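Long-range contacts in DegV domain-containing protein spr0652 (Streptococcus pneumoniae, PDB 6CNG), which binds linoleic acid and probably other long-chain fatty acids, which it probably presents to fatty acid kinase for phosphorylation: residues 22-27 against 96-101; 31-36 against 275-280; 100-105 against 132-137; 145-150 against 248-253; 242-247 against 269-274. All coordinates share one frame; numbering follows the deposited sequence.

Contact 1 of 5, residues 22-27 against 96-101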
# COMPACT_ATOMS: atom_id res chain seq x y z
N THR A 22 -25.02 7.40 -0.93
CA THR A 22 -24.09 6.36 -1.34
C THR A 22 -22.65 6.82 -1.14
O THR A 22 -22.35 8.01 -1.16
CB THR A 22 -24.29 5.92 -2.79
OG1 THR A 22 -24.01 6.99 -3.67
CG2 THR A 22 -25.72 5.45 -3.04
N TRP A 23 -21.80 5.84 -0.89
CA TRP A 23 -20.38 6.04 -0.61
C TRP A 23 -19.54 5.08 -1.44
O TRP A 23 -19.89 3.91 -1.62
CB TRP A 23 -20.06 5.74 0.84
CG TRP A 23 -20.86 6.45 1.82
CD1 TRP A 23 -22.13 6.20 2.16
CD2 TRP A 23 -20.43 7.54 2.62
NE1 TRP A 23 -22.54 7.06 3.13
CE2 TRP A 23 -21.51 7.90 3.42
CE3 TRP A 23 -19.25 8.24 2.72
CZ2 TRP A 23 -21.43 8.92 4.32
CZ3 TRP A 23 -19.17 9.25 3.61
CH2 TRP A 23 -20.25 9.58 4.40
N LYS A 24 -18.42 5.58 -1.94
CA LYS A 24 -17.41 4.74 -2.56
C LYS A 24 -16.05 5.02 -1.93
O LYS A 24 -15.68 6.17 -1.71
CB LYS A 24 -17.34 4.95 -4.08
CG LYS A 24 -17.90 3.81 -4.86
CD LYS A 24 -17.90 4.06 -6.37
CE LYS A 24 -18.53 2.91 -7.15
NZ LYS A 24 -18.47 3.03 -8.65
N ILE A 25 -15.34 3.95 -1.61
CA ILE A 25 -13.93 4.01 -1.26
C ILE A 25 -13.16 3.45 -2.45
O ILE A 25 -13.34 2.28 -2.80
CB ILE A 25 -13.62 3.22 0.02
CG1 ILE A 25 -14.38 3.81 1.20
CG2 ILE A 25 -12.13 3.23 0.28
CD1 ILE A 25 -14.33 2.93 2.44
N ILE A 26 -12.33 4.28 -3.05
CA ILE A 26 -11.54 3.93 -4.22
C ILE A 26 -10.08 3.92 -3.82
O ILE A 26 -9.63 4.77 -3.05
CB ILE A 26 -11.77 4.92 -5.38
CG1 ILE A 26 -13.26 5.17 -5.58
CG2 ILE A 26 -11.16 4.38 -6.64
CD1 ILE A 26 -13.59 6.17 -6.64
N ALA A 27 -9.34 2.94 -4.31
CA ALA A 27 -7.91 2.89 -4.07
C ALA A 27 -7.23 2.34 -5.31
O ALA A 27 -7.83 1.60 -6.07
CB ALA A 27 -7.57 1.98 -2.87
N GLU A 96 -18.49 6.53 -10.80
CA GLU A 96 -19.90 6.51 -11.16
C GLU A 96 -20.77 5.82 -10.11
O GLU A 96 -20.39 4.80 -9.54
CB GLU A 96 -20.10 5.83 -12.50
CG GLU A 96 -21.51 6.06 -13.03
CD GLU A 96 -21.98 5.01 -14.00
OE1 GLU A 96 -23.03 5.24 -14.63
OE2 GLU A 96 -21.32 3.95 -14.12
N GLY A 97 -21.96 6.38 -9.88
CA GLY A 97 -22.92 5.77 -8.97
C GLY A 97 -22.71 6.04 -7.50
O GLY A 97 -23.25 5.31 -6.66
N ALA A 98 -21.94 7.07 -7.14
CA ALA A 98 -21.69 7.39 -5.75
C ALA A 98 -21.73 8.89 -5.55
O ALA A 98 -21.29 9.65 -6.42
CB ALA A 98 -20.33 6.88 -5.28
N LYS A 99 -22.25 9.32 -4.40
CA LYS A 99 -22.32 10.74 -4.09
C LYS A 99 -21.20 11.20 -3.15
O LYS A 99 -20.83 12.38 -3.16
CB LYS A 99 -23.68 11.07 -3.45
CG LYS A 99 -24.93 10.66 -4.26
CD LYS A 99 -25.45 9.25 -3.89
CE LYS A 99 -26.97 9.17 -3.66
NZ LYS A 99 -27.43 9.89 -2.43
N ASN A 100 -20.66 10.29 -2.35
CA ASN A 100 -19.61 10.57 -1.39
C ASN A 100 -18.44 9.65 -1.73
O ASN A 100 -18.55 8.43 -1.58
CB ASN A 100 -20.12 10.25 0.01
CG ASN A 100 -21.03 11.31 0.58
OD1 ASN A 100 -21.39 12.28 -0.06
ND2 ASN A 100 -21.41 11.12 1.82
N ILE A 101 -17.30 10.22 -2.15
CA ILE A 101 -16.18 9.45 -2.68
C ILE A 101 -14.88 9.82 -1.98
O ILE A 101 -14.50 10.99 -1.93
CB ILE A 101 -16.01 9.65 -4.20
CG1 ILE A 101 -17.26 9.19 -4.94
CG2 ILE A 101 -14.82 8.88 -4.69
CD1 ILE A 101 -17.34 9.70 -6.34

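Contact 2 of 5, residues 31-36 against 275-280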
# COMPACT_ATOMS: atom_id res chain seq x y z
N CYS A 31 -2.89 -0.62 -2.84
CA CYS A 31 -3.69 -1.25 -1.79
C CYS A 31 -3.84 -2.73 -2.11
O CYS A 31 -4.08 -3.12 -3.25
CB CYS A 31 -5.09 -0.63 -1.74
SG CYS A 31 -6.31 -1.37 -0.63
N ASP A 32 -3.70 -3.56 -1.09
CA ASP A 32 -3.69 -4.99 -1.31
C ASP A 32 -5.07 -5.62 -1.31
O ASP A 32 -5.18 -6.78 -1.71
CB ASP A 32 -2.82 -5.64 -0.23
CG ASP A 32 -1.45 -5.01 -0.16
OD1 ASP A 32 -0.70 -5.10 -1.14
OD2 ASP A 32 -1.14 -4.40 0.86
N TYR A 33 -6.11 -4.90 -0.90
CA TYR A 33 -7.47 -5.42 -0.91
C TYR A 33 -7.99 -5.53 -2.34
O TYR A 33 -7.90 -4.58 -3.12
CB TYR A 33 -8.40 -4.49 -0.12
CG TYR A 33 -8.23 -4.50 1.38
CD1 TYR A 33 -8.14 -5.69 2.08
CD2 TYR A 33 -8.15 -3.33 2.09
CE1 TYR A 33 -7.99 -5.68 3.45
CE2 TYR A 33 -8.00 -3.32 3.45
CZ TYR A 33 -7.92 -4.49 4.13
OH TYR A 33 -7.77 -4.44 5.51
N ARG A 34 -8.59 -6.68 -2.67
CA ARG A 34 -9.49 -6.75 -3.82
C ARG A 34 -10.94 -6.61 -3.39
O ARG A 34 -11.76 -6.06 -4.13
CB ARG A 34 -9.30 -8.06 -4.59
CG ARG A 34 -7.86 -8.60 -4.73
CD ARG A 34 -7.00 -7.71 -5.58
NE ARG A 34 -5.94 -8.46 -6.24
CZ ARG A 34 -5.06 -7.92 -7.08
NH1 ARG A 34 -5.11 -6.63 -7.35
NH2 ARG A 34 -4.13 -8.68 -7.65
N GLN A 35 -11.24 -7.07 -2.18
CA GLN A 35 -12.53 -6.90 -1.54
C GLN A 35 -12.26 -6.30 -0.18
O GLN A 35 -11.35 -6.73 0.52
CB GLN A 35 -13.23 -8.25 -1.31
CG GLN A 35 -13.53 -9.07 -2.57
CD GLN A 35 -14.07 -10.46 -2.28
OE1 GLN A 35 -15.17 -10.80 -2.70
NE2 GLN A 35 -13.30 -11.26 -1.57
N LEU A 36 -13.09 -5.34 0.22
CA LEU A 36 -12.95 -4.70 1.52
C LEU A 36 -13.70 -5.52 2.54
O LEU A 36 -14.89 -5.74 2.36
CB LEU A 36 -13.56 -3.32 1.46
CG LEU A 36 -13.26 -2.38 2.61
CD1 LEU A 36 -11.80 -2.32 2.93
CD2 LEU A 36 -13.75 -1.03 2.21
N ASP A 275 -4.01 -6.40 17.04
CA ASP A 275 -4.97 -6.80 16.04
C ASP A 275 -4.16 -6.80 14.75
O ASP A 275 -3.94 -5.76 14.14
CB ASP A 275 -6.13 -5.80 16.02
CG ASP A 275 -7.13 -6.06 14.89
OD1 ASP A 275 -6.96 -7.03 14.13
OD2 ASP A 275 -8.10 -5.27 14.78
N ILE A 276 -3.71 -7.97 14.36
CA ILE A 276 -2.82 -8.11 13.21
C ILE A 276 -3.54 -8.90 12.13
O ILE A 276 -4.19 -9.91 12.40
CB ILE A 276 -1.54 -8.84 13.64
CG1 ILE A 276 -0.88 -8.12 14.81
CG2 ILE A 276 -0.57 -8.96 12.46
CD1 ILE A 276 0.27 -8.89 15.38
N LYS A 277 -3.40 -8.40 10.89
CA LYS A 277 -3.80 -9.08 9.67
C LYS A 277 -2.58 -9.30 8.79
O LYS A 277 -1.66 -8.48 8.76
CB LYS A 277 -4.82 -8.23 8.88
CG LYS A 277 -6.06 -7.78 9.65
CD LYS A 277 -6.81 -6.63 8.91
CE LYS A 277 -7.72 -5.79 9.83
NZ LYS A 277 -7.03 -5.09 10.97
N ILE A 278 -2.55 -10.42 8.08
CA ILE A 278 -1.50 -10.71 7.10
C ILE A 278 -2.19 -10.87 5.76
O ILE A 278 -3.12 -11.68 5.63
CB ILE A 278 -0.70 -11.97 7.48
CG1 ILE A 278 -0.25 -11.92 8.94
CG2 ILE A 278 0.48 -12.17 6.56
CD1 ILE A 278 0.31 -13.23 9.45
N LEU A 279 -1.79 -10.05 4.77
CA LEU A 279 -2.41 -10.07 3.45
C LEU A 279 -1.37 -10.33 2.37
O LEU A 279 -0.23 -9.88 2.48
CB LEU A 279 -3.08 -8.74 3.10
CG LEU A 279 -4.18 -8.25 4.02
CD1 LEU A 279 -4.62 -6.90 3.54
CD2 LEU A 279 -5.30 -9.24 4.00
N PRO A 280 -1.73 -11.02 1.31
CA PRO A 280 -0.80 -11.14 0.19
C PRO A 280 -0.71 -9.81 -0.56
O PRO A 280 -1.68 -9.07 -0.68
CB PRO A 280 -1.42 -12.25 -0.66
CG PRO A 280 -2.85 -12.16 -0.38
CD PRO A 280 -3.03 -11.61 0.99
O HOH W 1 -4.30 -8.96 -0.57

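Contact 3 of 5, residues 100-105 against 132-137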
# COMPACT_ATOMS: atom_id res chain seq x y z
N ASN A 100 -20.66 10.29 -2.35
CA ASN A 100 -19.61 10.57 -1.39
C ASN A 100 -18.44 9.65 -1.73
O ASN A 100 -18.55 8.43 -1.58
CB ASN A 100 -20.12 10.25 0.01
CG ASN A 100 -21.03 11.31 0.58
OD1 ASN A 100 -21.39 12.28 -0.06
ND2 ASN A 100 -21.41 11.12 1.82
N ILE A 101 -17.30 10.22 -2.15
CA ILE A 101 -16.18 9.45 -2.68
C ILE A 101 -14.88 9.82 -1.98
O ILE A 101 -14.50 10.99 -1.93
CB ILE A 101 -16.01 9.65 -4.20
CG1 ILE A 101 -17.26 9.19 -4.94
CG2 ILE A 101 -14.82 8.88 -4.69
CD1 ILE A 101 -17.34 9.70 -6.34
N PHE A 102 -14.18 8.80 -1.48
CA PHE A 102 -12.81 8.91 -0.99
C PHE A 102 -11.91 8.09 -1.89
O PHE A 102 -12.25 6.98 -2.29
CB PHE A 102 -12.68 8.41 0.44
CG PHE A 102 -13.45 9.22 1.38
CD1 PHE A 102 -14.80 9.03 1.53
CD2 PHE A 102 -12.84 10.25 2.04
CE1 PHE A 102 -15.52 9.85 2.38
CE2 PHE A 102 -13.56 11.05 2.88
CZ PHE A 102 -14.89 10.85 3.05
N LEU A 103 -10.75 8.64 -2.16
CA LEU A 103 -9.82 8.04 -3.09
C LEU A 103 -8.46 8.08 -2.42
O LEU A 103 -7.93 9.15 -2.16
CB LEU A 103 -9.84 8.82 -4.41
CG LEU A 103 -9.15 8.22 -5.62
CD1 LEU A 103 -9.29 9.17 -6.78
CD2 LEU A 103 -7.70 7.87 -5.37
N VAL A 104 -7.91 6.91 -2.13
CA VAL A 104 -6.59 6.79 -1.54
C VAL A 104 -5.67 6.27 -2.62
O VAL A 104 -5.91 5.21 -3.19
CB VAL A 104 -6.61 5.83 -0.35
CG1 VAL A 104 -5.28 5.84 0.38
CG2 VAL A 104 -7.73 6.17 0.57
N THR A 105 -4.60 7.00 -2.88
CA THR A 105 -3.57 6.57 -3.79
C THR A 105 -2.30 6.19 -3.05
O THR A 105 -2.03 6.60 -1.93
CB THR A 105 -3.22 7.66 -4.80
OG1 THR A 105 -2.46 8.68 -4.17
CG2 THR A 105 -4.46 8.22 -5.39
N LYS A 132 -19.31 14.78 -3.69
CA LYS A 132 -18.20 15.12 -2.81
C LYS A 132 -17.09 14.09 -2.97
O LYS A 132 -17.36 12.88 -2.95
CB LYS A 132 -18.63 15.20 -1.35
CG LYS A 132 -19.66 16.28 -1.09
CD LYS A 132 -20.18 16.17 0.34
CE LYS A 132 -20.95 17.41 0.77
NZ LYS A 132 -21.55 17.20 2.10
N ILE A 133 -15.86 14.57 -3.10
CA ILE A 133 -14.71 13.71 -3.37
C ILE A 133 -13.53 14.22 -2.56
O ILE A 133 -13.22 15.41 -2.57
CB ILE A 133 -14.36 13.67 -4.88
CG1 ILE A 133 -15.53 13.18 -5.74
CG2 ILE A 133 -13.20 12.77 -5.11
CD1 ILE A 133 -15.45 13.58 -7.18
N HIS A 134 -12.87 13.31 -1.85
CA HIS A 134 -11.67 13.62 -1.09
C HIS A 134 -10.56 12.67 -1.52
O HIS A 134 -10.68 11.45 -1.33
CB HIS A 134 -11.93 13.48 0.40
CG HIS A 134 -10.74 13.80 1.26
ND1 HIS A 134 -10.29 15.09 1.45
CD2 HIS A 134 -9.94 13.00 2.00
CE1 HIS A 134 -9.26 15.07 2.26
NE2 HIS A 134 -9.02 13.82 2.61
N VAL A 135 -9.49 13.23 -2.06
CA VAL A 135 -8.34 12.48 -2.53
C VAL A 135 -7.27 12.49 -1.45
O VAL A 135 -6.86 13.56 -0.98
CB VAL A 135 -7.76 13.08 -3.83
CG1 VAL A 135 -6.66 12.20 -4.35
CG2 VAL A 135 -8.84 13.27 -4.88
N ILE A 136 -6.82 11.31 -1.10
CA ILE A 136 -5.83 11.12 -0.06
C ILE A 136 -4.61 10.58 -0.74
O ILE A 136 -4.64 9.49 -1.31
CB ILE A 136 -6.35 10.14 1.00
CG1 ILE A 136 -7.63 10.71 1.62
CG2 ILE A 136 -5.30 9.88 2.00
CD1 ILE A 136 -8.42 9.75 2.45
N ASP A 137 -3.54 11.34 -0.71
CA ASP A 137 -2.22 10.80 -0.98
C ASP A 137 -1.73 10.13 0.30
O ASP A 137 -1.45 10.80 1.30
CB ASP A 137 -1.30 11.93 -1.38
CG ASP A 137 0.07 11.45 -1.80
OD1 ASP A 137 0.45 10.28 -1.61
OD2 ASP A 137 0.79 12.31 -2.34

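Contact 4 of 5, residues 145-150 against 248-253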
# COMPACT_ATOMS: atom_id res chain seq x y z
N VAL A 145 -1.77 1.74 3.40
CA VAL A 145 -2.95 2.06 2.60
C VAL A 145 -4.10 1.16 2.99
O VAL A 145 -5.25 1.58 3.06
CB VAL A 145 -2.61 1.94 1.10
CG1 VAL A 145 -3.84 2.07 0.30
CG2 VAL A 145 -1.62 3.00 0.69
N ASP A 146 -3.82 -0.11 3.24
CA ASP A 146 -4.88 -1.00 3.67
C ASP A 146 -5.54 -0.51 4.94
O ASP A 146 -6.76 -0.51 5.06
CB ASP A 146 -4.27 -2.38 3.85
CG ASP A 146 -3.63 -2.90 2.56
OD1 ASP A 146 -3.99 -2.39 1.48
OD2 ASP A 146 -2.78 -3.80 2.61
N LEU A 147 -4.74 -0.10 5.93
CA LEU A 147 -5.30 0.45 7.16
C LEU A 147 -6.16 1.66 6.89
O LEU A 147 -7.21 1.85 7.52
CB LEU A 147 -4.17 0.84 8.09
CG LEU A 147 -3.52 -0.29 8.89
CD1 LEU A 147 -2.39 0.28 9.71
CD2 LEU A 147 -4.53 -1.01 9.75
N LEU A 148 -5.71 2.53 6.00
CA LEU A 148 -6.49 3.73 5.73
C LEU A 148 -7.84 3.38 5.16
O LEU A 148 -8.85 3.99 5.49
CB LEU A 148 -5.77 4.62 4.74
CG LEU A 148 -4.46 5.24 5.19
CD1 LEU A 148 -3.93 6.08 4.08
CD2 LEU A 148 -4.65 6.06 6.41
N VAL A 149 -7.86 2.40 4.26
CA VAL A 149 -9.12 2.00 3.66
C VAL A 149 -10.03 1.34 4.68
O VAL A 149 -11.23 1.60 4.72
CB VAL A 149 -8.79 1.10 2.46
CG1 VAL A 149 -9.91 0.19 2.17
CG2 VAL A 149 -8.49 1.99 1.28
N GLU A 150 -9.48 0.48 5.52
CA GLU A 150 -10.25 -0.08 6.60
C GLU A 150 -10.83 1.01 7.48
O GLU A 150 -11.99 0.93 7.91
CB GLU A 150 -9.37 -1.00 7.43
CG GLU A 150 -10.03 -1.37 8.74
CD GLU A 150 -9.27 -2.41 9.54
OE1 GLU A 150 -9.84 -2.92 10.52
OE2 GLU A 150 -8.13 -2.71 9.17
N ARG A 248 -3.60 -1.59 15.51
CA ARG A 248 -3.75 -2.43 14.33
C ARG A 248 -2.45 -2.49 13.54
O ARG A 248 -1.71 -1.52 13.44
CB ARG A 248 -4.83 -1.88 13.41
CG ARG A 248 -6.23 -1.97 13.95
CD ARG A 248 -7.21 -1.36 12.97
NE ARG A 248 -8.54 -1.37 13.53
CZ ARG A 248 -9.57 -0.74 13.00
NH1 ARG A 248 -9.43 -0.05 11.89
NH2 ARG A 248 -10.75 -0.80 13.61
N ILE A 249 -2.18 -3.67 12.99
CA ILE A 249 -1.13 -3.89 12.02
C ILE A 249 -1.71 -4.63 10.83
O ILE A 249 -2.54 -5.53 10.99
CB ILE A 249 0.00 -4.72 12.62
CG1 ILE A 249 0.63 -4.01 13.80
CG2 ILE A 249 1.03 -4.99 11.58
CD1 ILE A 249 1.68 -4.84 14.47
N VAL A 250 -1.25 -4.26 9.64
CA VAL A 250 -1.52 -4.97 8.38
C VAL A 250 -0.17 -5.28 7.74
O VAL A 250 0.56 -4.37 7.35
CB VAL A 250 -2.39 -4.16 7.43
CG1 VAL A 250 -2.55 -4.89 6.16
CG2 VAL A 250 -3.72 -3.90 8.05
N MET A 251 0.16 -6.55 7.65
CA MET A 251 1.39 -7.01 7.01
C MET A 251 1.05 -7.52 5.61
O MET A 251 0.54 -8.63 5.45
CB MET A 251 2.02 -8.15 7.81
CG MET A 251 2.45 -7.84 9.21
SD MET A 251 3.14 -9.27 10.05
CE MET A 251 3.37 -8.66 11.69
N ALA A 252 1.36 -6.73 4.59
CA ALA A 252 1.31 -7.18 3.20
C ALA A 252 2.64 -7.83 2.84
O ALA A 252 3.68 -7.20 2.94
CB ALA A 252 1.03 -5.99 2.30
N GLN A 253 2.60 -9.07 2.38
CA GLN A 253 3.81 -9.83 2.16
C GLN A 253 3.76 -10.59 0.84
O GLN A 253 2.69 -10.95 0.34
CB GLN A 253 4.07 -10.81 3.31
CG GLN A 253 2.92 -11.70 3.64
CD GLN A 253 2.85 -12.92 2.76
OE1 GLN A 253 3.86 -13.42 2.32
NE2 GLN A 253 1.64 -13.39 2.49
O HOH W 2 -7.67 0.93 10.27

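Contact 5 of 5, residues 242-247 against 269-274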
# COMPACT_ATOMS: atom_id res chain seq x y z
N ALA A 242 9.25 3.31 16.99
CA ALA A 242 8.35 4.23 16.32
C ALA A 242 7.13 4.57 17.14
O ALA A 242 6.45 5.55 16.83
CB ALA A 242 7.88 3.61 15.02
N GLY A 243 6.85 3.82 18.18
CA GLY A 243 5.76 4.12 19.06
C GLY A 243 4.53 3.27 18.92
O GLY A 243 3.45 3.72 19.30
N TYR A 244 4.66 2.05 18.38
CA TYR A 244 3.55 1.10 18.39
C TYR A 244 3.14 0.83 19.84
O TYR A 244 3.99 0.80 20.74
CB TYR A 244 3.96 -0.19 17.66
CG TYR A 244 2.86 -1.25 17.59
CD1 TYR A 244 1.79 -1.13 16.72
CD2 TYR A 244 2.90 -2.36 18.41
CE1 TYR A 244 0.81 -2.05 16.69
CE2 TYR A 244 1.91 -3.29 18.38
CZ TYR A 244 0.88 -3.14 17.53
OH TYR A 244 -0.09 -4.08 17.52
N ALA A 245 1.84 0.66 20.06
CA ALA A 245 1.31 0.49 21.41
C ALA A 245 0.13 -0.48 21.44
O ALA A 245 -0.79 -0.33 22.24
CB ALA A 245 0.93 1.83 22.02
N GLY A 246 0.17 -1.53 20.61
CA GLY A 246 -0.84 -2.56 20.60
C GLY A 246 -2.00 -2.38 19.65
O GLY A 246 -2.94 -3.16 19.71
N GLY A 247 -1.96 -1.37 18.76
CA GLY A 247 -3.00 -1.12 17.78
C GLY A 247 -3.01 -2.06 16.58
O GLY A 247 -2.50 -3.18 16.62
N GLU A 269 3.11 -11.49 21.81
CA GLU A 269 3.69 -11.81 23.11
C GLU A 269 3.94 -10.54 23.91
O GLU A 269 3.66 -10.50 25.12
CB GLU A 269 4.95 -12.62 22.90
CG GLU A 269 4.61 -14.03 22.50
CD GLU A 269 5.76 -14.81 21.95
OE1 GLU A 269 6.86 -14.28 21.78
OE2 GLU A 269 5.56 -15.98 21.63
N THR A 270 4.42 -9.48 23.25
CA THR A 270 4.70 -8.23 23.93
C THR A 270 3.45 -7.38 24.14
O THR A 270 3.31 -6.72 25.17
CB THR A 270 5.71 -7.42 23.13
OG1 THR A 270 6.91 -8.18 22.94
CG2 THR A 270 6.04 -6.19 23.86
N PHE A 271 2.55 -7.36 23.15
CA PHE A 271 1.37 -6.50 23.14
C PHE A 271 0.18 -7.43 22.97
O PHE A 271 -0.27 -7.66 21.84
CB PHE A 271 1.44 -5.47 22.01
CG PHE A 271 2.65 -4.59 22.04
CD1 PHE A 271 3.80 -4.94 21.36
CD2 PHE A 271 2.63 -3.38 22.73
CE1 PHE A 271 4.92 -4.12 21.38
CE2 PHE A 271 3.74 -2.56 22.74
CZ PHE A 271 4.88 -2.92 22.07
N PRO A 272 -0.37 -7.99 24.05
CA PRO A 272 -1.35 -9.09 23.91
C PRO A 272 -2.63 -8.75 23.13
O PRO A 272 -3.28 -9.67 22.60
CB PRO A 272 -1.63 -9.49 25.36
CG PRO A 272 -1.17 -8.31 26.16
CD PRO A 272 -0.02 -7.76 25.47
N GLN A 273 -3.01 -7.48 23.05
CA GLN A 273 -4.23 -7.06 22.38
C GLN A 273 -4.05 -6.74 20.90
O GLN A 273 -5.01 -6.30 20.25
CB GLN A 273 -4.84 -5.86 23.11
CG GLN A 273 -6.00 -6.23 24.06
CD GLN A 273 -5.69 -7.41 25.00
OE1 GLN A 273 -6.14 -8.54 24.77
NE2 GLN A 273 -4.93 -7.14 26.06
N ALA A 274 -2.86 -6.96 20.34
CA ALA A 274 -2.59 -6.55 18.97
C ALA A 274 -3.58 -7.19 18.01
O ALA A 274 -3.91 -8.37 18.14
CB ALA A 274 -1.17 -6.91 18.58
O HOH W 3 -5.53 -3.93 18.37

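Contact 1 of 5, residues 22-27 against 96-101
Trp23 and Asn100 lie side by side and point the same way. Trp23 CG lies beside its own N (chi1 -54°), which puts the indole alongside Asn100. Asn100 CB sits over the face of the Trp23 six-membered ring, 3.9 Å from the ring centroid and 27° off its normal. This is a CH-pi contact. The amide plane of Asn100 stands almost upright on the indole, at 81°. On the other face of the sheet Lys24 runs out fully extended beyond CG. Its aliphatic part lies along the methyl of Ala98, with Lys24 CB 3.8 Å from Ala98 CB. Lys24 NZ then donates to Glu96 O at 2.8 Å, in the carbonyl plane, and also to Ala94 O. Both carbonyls lie where helix 88-95 ends, a place that would favour a positive charge.

The two segments are parallel neighbours in the alpha/beta sheet of the DegV fold. Strand 23-28 has strand 43-54 along its other edge. Lys24 N bonds Asn100 O at 2.9 Å, and Asn100 N bonds Thr22 O at 3.1 Å. Trp23 CA also comes within 3.2 Å of Asn100 O as a CA-H...O contact. Further along, the side chains of Ile26 and Ile101 cross at a slant. Ile26 CD1 touches Ile101 CG2 at 3.6 Å, and Phe95 of helix 88-95 packs on both isoleucines. Trp23, on its own face, reaches Ile156 of helix 143-157.

Contact 2 of 5, residues 31-36 against 275-280
The Tyr33 ring meets Leu279 obliquely, along the side that carries CD1 and CE1. Leu279 CD1 is 3.6 Å from Tyr33 CE1 and 4.0 Å from Tyr33 CD1. The leucine reaches this far because its CD1 branch continues extended from the main chain (chi2 176°). Lys277 crosses the far end of the tyrosine at about a right angle, and its CD lies 4.2 Å from Tyr33 OH. Phe45 of strand 43-54 also touches Tyr33. The other flat group is the carboxylate of Asp32. Ser282 N bonds its OD1. Asp32 CB rests 3.6 Å from Pro280 O.

No direct hydrogen bond joins the segments. Water 1 does so instead. It donates to Asp32 O at 2.6 Å and to Pro280 O at 2.6 Å, so one molecule ties the two backbones together. Within 31-36, Tyr33 N donates to Cys31 SG at 3.5 Å, a local bond inside the loop. Asp32 N bonds Asp146 OD1 of helix 143-157. Lys277 NZ has a long salt bridge with Asp275. Segment 31-36 follows the strand 23-28 of one alpha/beta sheet, while 275-280 is an edge strand of the other. The contact thus sets the loop that leaves the first sheet against the edge strand of the second, where the two alpha/beta parts of the DegV fold meet.

Contact 3 of 5, residues 100-105 against 132-137
Phe102 and His134 are paired neighbours on one face of the sheet, and their first torsions set how the rings meet. The His134 ring carbon CG lies opposite the main-chain N (chi1 -179°), while Phe102 CG sits beside its own N (chi1 -64°). The rings meet rim to rim, with centroids 6.0 Å apart and planes at 65°. Between the side chains the nearest atoms are Phe102 CD2 and His134 CB, 3.7 Å apart. On the same face Ile136 CD1 reaches Val104 CG2 at 4.1 Å. On the other face Ile101 and Ile133 lie parallel, with Ile101 CB 3.9 Å from Ile133 CG1.

Five backbone bonds stitch the strands together. The shortest runs from Ile136 N to Leu103 O, at 2.6 Å. Ile101 N and Leu103 N donate in turn to Lys132 O and His134 O. At the C-terminal end Asp137 OD1 accepts bonds from Leu139 N and Gly108 N. Asp137 O bonds Gln173, one of the residues at the sodium site.

Helix 113-127 covers the face of Leu103 and Val135, while helices 143-157 and 162-174 cover that of Phe102. Strand 100-105, helix 113-127 and strand 132-137 thus form a beta-alpha-beta crossover between adjacent parallel strands.

Contact 4 of 5, residues 145-150 against 248-253
Arg248 NH1 has two partners: a hydrogen bond to water 2 in the guanidinium plane, and the charge of Glu150 OE1 above the face, towards the rim. Water 2 lies at the guanidinium edge, 2.6 Å from Arg248 NH1. It donates in turn to Leu147 O at 2.9 Å and so links strand to helix. Glu150 OE1 is 3.2 Å from Arg248 NH1. The carboxylate is stacked on the guanidinium, with planes 10° apart. This salt bridge rests on charge alone, since no N-H points at the oxygen. Asp154 takes Arg248 NH2, and Lys277 takes Glu150 OE2, so the charges form a small network.

Helix 143-157 lies across one face of the sheet that holds strand 247-253. The segment axes approach to 8.5 Å and cross at 131°. This is helix-on-sheet packing of the alpha/beta type. Val250 fills the middle of it with a forked side chain. CG1 is turned opposite the main-chain N (chi1 177°) and meets OD2 of Asp146, whose OD1 is taken by Asp32 N, at 3.7 Å. CG2 presses on Leu147 CD2 at 3.4 Å, tighter than usual. Leu147 CD2 also touches Arg248 CB, at 3.8 Å. Further along the strand, Ala252 CB lies 4.4 Å from Asp146 OD2.

Contact 5 of 5, residues 242-247 against 269-274
Tyr244 turns its CD2-CE2 edge to the face of Phe271 in a T-shaped stack. Chi1 of -179° sets Tyr244 CG opposite the backbone N and carries the ring towards Phe271. The centroids are 5.1 Å apart and the planes stand at 80°. Tyr244 CD2 lies over the centre of the Phe271 ring, 3.9 Å above its plane. Thr270 CG2 lies 3.4 Å above the opposite face, towards the rim, so the phenyl has a neighbour on both sides. At the far end of the tyrosine, OH touches Ala274 CB at 3.2 Å. The hydroxyl donates to Gly247 O at 2.7 Å, tilted 33° from the carbonyl plane, and ties that end of the ring to its own segment. Gly246 N lies over one face of the Tyr244 ring, towards its rim.

The backbones come together just beyond the rings. Gly246 O receives a CA-H...O contact from Ala274 CA, at 3.5 Å. Water 3 bridges the two segments by donating to Gly246 O at 3.0 Å and to Gln273 O at 3.1 Å.

Strand 247-253, helix 257-270 and strand 275-280 form a beta-alpha-beta unit of the second sheet. Here the chain entering the first strand meets the chain entering the second. A Schellman motif with Gly243 at positive phi ends helix 228-242 and leads into Tyr244. Phe271 leaves helix 257-270 and opens a type I turn to Ala274, closed by the bond from Ala274 N to Phe271 O. Ile267 of the same helix touches both Tyr244 and Ala274. Further out, Thr270 OG1 bonds Tyr236 OH on helix 228-242.

Overall arrangement
Contacts 1 and 3 share Asn100 and Ile101 and build one sheet, with centres about 9 Å apart. Contacts 2 and 4, whose centres are about 6 Å apart, tie that part of the fold to the second sheet. Helix 143-157 links the two groups: Val149 packs on Ile25 of contact 1, and Leu148 on Val104 of contact 3. Contact 5 lies at the surface, about 33 Å from contact 1 between centres, but Tyr244 touches Ile249 of contact 4. Two residues towards the C-terminal ends of their strands come near the bound linoleic acid: the side chain of Asp137 is about 8 Å from it and that of Ala252 about 9 Å.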